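Calcium-regulated actin-bundling protein (PDB 4X3N) binds and bundles actin filaments in a calcium-regulated manner, and may contribute to the structure and reorganization of filopodia and pseudopodia during cell movement. Local coordinates at residues 180-186 and 251-255; 241-245 and 283-287. Numbering follows the deposited sequence.

Interaction 1 of 2, residues 180-186 and 251-255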
loop_
_atom_site.group_PDB
_atom_site.type_symbol
_atom_site.label_atom_id
_atom_site.label_comp_id
_atom_site.label_asym_id
_atom_site.label_seq_id
_atom_site.Cartn_x
_atom_site.Cartn_y
_atom_site.Cartn_z
ATOM N N HIS A 180 28.788 15.957 8.081
ATOM C CA HIS A 180 30.197 15.751 8.410
ATOM C C HIS A 180 30.409 14.444 9.104
ATOM O O HIS A 180 29.543 14.004 9.832
ATOM C CB HIS A 180 30.693 16.847 9.325
ATOM C CG HIS A 180 30.609 18.202 8.708
ATOM N ND1 HIS A 180 29.871 19.231 9.259
ATOM C CD2 HIS A 180 31.120 18.679 7.552
ATOM C CE1 HIS A 180 29.970 20.299 8.493
ATOM N NE2 HIS A 180 30.710 19.984 7.443
ATOM N N PRO A 181 31.588 13.843 8.921
ATOM C CA PRO A 181 31.816 12.506 9.481
ATOM C C PRO A 181 31.756 12.440 11.012
ATOM O O PRO A 181 31.395 11.385 11.556
ATOM C CB PRO A 181 33.214 12.092 8.956
ATOM C CG PRO A 181 33.623 13.118 7.958
ATOM C CD PRO A 181 32.711 14.321 8.076
ATOM N N GLU A 182 32.141 13.511 11.701
ATOM C CA GLU A 182 32.103 13.478 13.150
ATOM C C GLU A 182 30.646 13.424 13.590
ATOM O O GLU A 182 30.300 12.797 14.613
ATOM C CB GLU A 182 32.792 14.678 13.773
ATOM C CG GLU A 182 34.321 14.674 13.562
ATOM C CD GLU A 182 34.770 15.319 12.218
ATOM O OE1 GLU A 182 33.959 15.473 11.239
ATOM O OE2 GLU A 182 35.969 15.683 12.164
ATOM N N ILE A 183 29.810 14.097 12.818
ATOM C CA ILE A 183 28.378 14.111 13.094
ATOM C C ILE A 183 27.775 12.746 12.769
ATOM O O ILE A 183 27.057 12.204 13.590
ATOM C CB ILE A 183 27.699 15.272 12.354
ATOM C CG1 ILE A 183 28.190 16.600 12.968
ATOM C CG2 ILE A 183 26.182 15.153 12.406
ATOM C CD1 ILE A 183 27.678 17.849 12.289
ATOM N N LYS A 184 28.121 12.159 11.628
ATOM C CA LYS A 184 27.594 10.873 11.299
ATOM C C LYS A 184 27.983 9.896 12.378
ATOM O O LYS A 184 27.163 9.115 12.830
ATOM C CB LYS A 184 28.091 10.391 9.946
ATOM C CG LYS A 184 27.495 9.079 9.471
ATOM C CD LYS A 184 28.069 8.736 8.112
ATOM C CE LYS A 184 27.414 7.501 7.547
ATOM N NZ LYS A 184 28.409 6.667 6.812
ATOM N N LYS A 185 29.210 9.967 12.841
ATOM C CA LYS A 185 29.675 9.059 13.908
ATOM C C LYS A 185 28.823 9.153 15.129
ATOM O O LYS A 185 28.447 8.149 15.712
ATOM C CB LYS A 185 31.121 9.359 14.278
ATOM C CG LYS A 185 32.101 8.670 13.329
ATOM C CD LYS A 185 33.559 8.992 13.704
ATOM C CE LYS A 185 34.609 8.166 12.916
ATOM N NZ LYS A 185 34.535 8.376 11.446
ATOM N N ALA A 186 28.532 10.381 15.533
ATOM C CA ALA A 186 27.772 10.624 16.700
ATOM C C ALA A 186 26.322 10.169 16.510
ATOM O O ALA A 186 25.741 9.567 17.415
ATOM C CB ALA A 186 27.829 12.130 17.024
ATOM N N ALA A 251 31.876 15.805 18.152
ATOM C CA ALA A 251 31.112 16.504 17.097
ATOM C C ALA A 251 30.704 17.921 17.495
ATOM O O ALA A 251 30.810 18.841 16.709
ATOM C CB ALA A 251 29.852 15.729 16.747
ATOM N N SER A 252 30.241 18.100 18.709
ATOM C CA SER A 252 29.737 19.414 19.137
ATOM C C SER A 252 30.918 20.428 19.233
ATOM O O SER A 252 30.881 21.521 18.667
ATOM C CB SER A 252 29.008 19.247 20.476
ATOM O OG SER A 252 27.944 18.256 20.375
ATOM N N LYS A 253 31.998 20.031 19.906
ATOM C CA LYS A 253 33.215 20.847 19.941
ATOM C C LYS A 253 33.654 21.266 18.567
ATOM O O LYS A 253 34.090 22.389 18.376
ATOM C CB LYS A 253 34.391 20.125 20.631
ATOM C CG LYS A 253 34.856 20.706 21.975
ATOM C CD LYS A 253 33.715 21.026 22.956
ATOM C CE LYS A 253 33.929 20.464 24.365
ATOM N NZ LYS A 253 33.376 19.075 24.536
ATOM N N LYS A 254 33.599 20.358 17.610
ATOM C CA LYS A 254 34.087 20.694 16.305
ATOM C C LYS A 254 33.163 21.600 15.549
ATOM O O LYS A 254 33.653 22.396 14.798
ATOM C CB LYS A 254 34.395 19.475 15.465
ATOM C CG LYS A 254 34.999 19.855 14.141
ATOM C CD LYS A 254 35.956 18.795 13.647
ATOM C CE LYS A 254 36.288 19.038 12.182
ATOM N NZ LYS A 254 37.392 18.139 11.784
ATOM N N TYR A 255 31.842 21.490 15.714
ATOM C CA TYR A 255 30.896 22.224 14.834
ATOM C C TYR A 255 29.855 23.093 15.514
ATOM O O TYR A 255 29.080 23.717 14.836
ATOM C CB TYR A 255 30.118 21.236 13.984
ATOM C CG TYR A 255 30.953 20.525 13.013
ATOM C CD1 TYR A 255 31.423 21.169 11.892
ATOM C CD2 TYR A 255 31.252 19.184 13.189
ATOM C CE1 TYR A 255 32.175 20.503 10.968
ATOM C CE2 TYR A 255 32.014 18.521 12.283
ATOM C CZ TYR A 255 32.475 19.178 11.175
ATOM O OH TYR A 255 33.266 18.490 10.276
#

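Interaction 2 of 2, residues 241-245 and 283-287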
loop_
_atom_site.group_PDB
_atom_site.type_symbol
_atom_site.label_atom_id
_atom_site.label_comp_id
_atom_site.label_asym_id
_atom_site.label_seq_id
_atom_site.Cartn_x
_atom_site.Cartn_y
_atom_site.Cartn_z
ATOM N N LEU A 241 26.000 4.269 26.037
ATOM C CA LEU A 241 25.671 5.677 26.414
ATOM C C LEU A 241 26.935 6.553 26.554
ATOM O O LEU A 241 26.920 7.746 26.240
ATOM C CB LEU A 241 24.910 5.734 27.747
ATOM C CG LEU A 241 23.439 5.359 27.751
ATOM C CD1 LEU A 241 22.897 5.189 29.178
ATOM C CD2 LEU A 241 22.645 6.415 26.971
ATOM N N ILE A 242 28.034 5.941 26.987
ATOM C CA ILE A 242 29.293 6.660 27.155
ATOM C C ILE A 242 29.857 6.903 25.781
ATOM O O ILE A 242 30.302 8.006 25.480
ATOM C CB ILE A 242 30.261 5.865 28.053
ATOM C CG1 ILE A 242 29.664 5.772 29.450
ATOM C CG2 ILE A 242 31.638 6.518 28.074
ATOM C CD1 ILE A 242 30.481 4.934 30.413
ATOM N N SER A 243 29.794 5.897 24.911
ATOM C CA SER A 243 30.330 6.099 23.590
ATOM C C SER A 243 29.593 7.199 22.921
ATOM O O SER A 243 30.205 7.984 22.204
ATOM C CB SER A 243 30.222 4.895 22.713
ATOM O OG SER A 243 30.727 3.830 23.466
ATOM N N ALA A 244 28.268 7.162 23.035
ATOM C CA ALA A 244 27.438 8.194 22.336
ATOM C C ALA A 244 27.861 9.556 22.791
ATOM O O ALA A 244 27.999 10.492 21.993
ATOM C CB ALA A 244 25.962 8.026 22.634
ATOM N N GLU A 245 27.990 9.678 24.106
ATOM C CA GLU A 245 28.287 10.958 24.716
ATOM C C GLU A 245 29.604 11.517 24.267
ATOM O O GLU A 245 29.734 12.720 23.984
ATOM C CB GLU A 245 28.260 10.854 26.255
ATOM C CG GLU A 245 28.625 12.190 26.892
ATOM C CD GLU A 245 28.139 12.351 28.339
ATOM O OE1 GLU A 245 27.515 11.464 28.922
ATOM O OE2 GLU A 245 28.398 13.390 28.930
ATOM N N LEU A 283 20.645 12.536 23.346
ATOM C CA LEU A 283 21.542 12.044 24.396
ATOM C C LEU A 283 21.004 12.358 25.749
ATOM O O LEU A 283 20.947 11.498 26.602
ATOM C CB LEU A 283 22.895 12.687 24.299
ATOM C CG LEU A 283 23.939 12.272 25.328
ATOM C CD1 LEU A 283 24.377 10.807 25.104
ATOM C CD2 LEU A 283 25.129 13.251 25.234
ATOM N N GLU A 284 20.605 13.606 25.944
ATOM C CA GLU A 284 20.011 14.015 27.225
ATOM C C GLU A 284 18.827 13.108 27.620
ATOM O O GLU A 284 18.782 12.576 28.729
ATOM C CB GLU A 284 19.610 15.499 27.080
ATOM C CG GLU A 284 18.803 16.127 28.207
ATOM C CD GLU A 284 18.214 17.524 27.822
ATOM O OE1 GLU A 284 17.168 17.899 28.377
ATOM O OE2 GLU A 284 18.768 18.259 26.967
ATOM N N GLU A 285 17.879 12.930 26.703
ATOM C CA GLU A 285 16.702 12.072 26.896
ATOM C C GLU A 285 17.127 10.648 27.250
ATOM O O GLU A 285 16.694 10.044 28.245
ATOM C CB GLU A 285 15.863 12.054 25.597
ATOM C CG GLU A 285 14.431 11.538 25.731
ATOM C CD GLU A 285 13.613 12.392 26.655
ATOM O OE1 GLU A 285 13.977 13.572 26.811
ATOM O OE2 GLU A 285 12.630 11.886 27.244
ATOM N N LYS A 286 18.052 10.135 26.470
ATOM C CA LYS A 286 18.514 8.792 26.722
ATOM C C LYS A 286 19.095 8.655 28.097
ATOM O O LYS A 286 18.812 7.647 28.770
ATOM C CB LYS A 286 19.487 8.336 25.621
ATOM C CG LYS A 286 18.766 7.928 24.328
ATOM C CD LYS A 286 19.616 8.194 23.109
ATOM C CE LYS A 286 19.259 7.234 21.947
ATOM N NZ LYS A 286 17.929 7.447 21.306
ATOM N N LYS A 287 19.934 9.610 28.520
ATOM C CA LYS A 287 20.673 9.461 29.817
ATOM C C LYS A 287 19.709 9.506 30.955
ATOM O O LYS A 287 19.791 8.749 31.914
ATOM C CB LYS A 287 21.719 10.564 30.003
ATOM C CG LYS A 287 22.955 10.300 29.204
ATOM C CD LYS A 287 23.920 11.477 29.170
ATOM C CE LYS A 287 24.669 11.663 30.480
ATOM N NZ LYS A 287 25.519 12.898 30.371
#

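Interaction 1 of 2, residues 180-186 and 251-255
A single carboxylate can serve two donors at the end of a helix pair, and Glu182 illustrates this well. Its OE2 forms a salt bridge with Lys254 NZ at 2.9 Å, while its OE1 accepts a hydrogen bond of 3.2 Å from Tyr255 OH. Both donors come from the last turn of helix 232-255, so one acidic side chain in the first turn of helix 181-211 grips two consecutive residues. The tyrosine is held on a face of its ring as well. His180, at the N-cap position of helix 181-211, stacks nearly parallel on it, offset, with ring centroids 4.0 Å apart and planes at 2°.

Beneath this polar and aromatic layer the contact turns apolar. Ile183 CD1 reaches Tyr255 CD2 at 3.9 Å, and Ala251 CB sits 4.1 Å from Ala186 CB. The small Ala251 lets the backbones close in, its CA lying 5.1 Å from that of Glu182. Helix 273-290 covers the inner side through Ala275, which touches Ile183, and Met279, which touches Ala186. With segment axes 9.4 Å apart at 155°, this is the close antiparallel packing characteristic of an alpha-helical bundle.

Interaction 2 of 2, residues 241-245 and 283-287
Leu283, Leu241 and Glu245 lose the most surface here, and together they show how an antiparallel helix interface pairs an apolar interior with a charged margin. Leu283 points from helix 273-290 toward helix 232-255, and its CD1 settles over the backbone of the facing turn, 4.1 Å from Leu241 O and 3.9 Å from Glu245 N. The same methyl meets Ala244 CB at 4.0 Å, the small alanine giving the leucine a shallow seat. Leu241 answers from the other helix one turn along: its CD2 packs 3.9 Å from Lys286 CB, so the aliphatic base of a lysine serves as part of the apolar surface.

Glu245 works in two ways. Its CG lies 4.0 Å from Leu283 CD2, extending the greasy contact, while its OE1 makes a salt bridge of 2.9 Å with Lys287 NZ. The other oxygen, OE2, pairs with Arg249 one turn further along its own helix, so the carboxylate is shared between two basic groups.

The segment axes approach to 10.8 Å at 160°, antiparallel. Helix 181-211 closes the group as a third member: Val193 touches Leu241, Ala244 and Lys286, and Asn194 accepts a hydrogen bond from the amino group of Lys286, so three helices converge around this spot.

How the interactions relate
Helix 232-255 is common to both contacts, presenting its C-terminal turn to the start of helix 181-211 in interaction 1 and an earlier portion to helix 273-290 in interaction 2. The centres lie 15 Å apart, and the nearest atoms are about 5 Å apart without touching. Along the chain the segments alternate, in the order 180-186, 241-245, 251-255, 283-287, so the two connections cross along the sequence. At each contact the segment of helix 232-255 runs roughly antiparallel to its partner, and residues from all three helices meet near both contacts. The general lesson is that a bundle is tied by successive pairwise contacts; here they join the C-terminal helices of this actin-bundling protein into one unit.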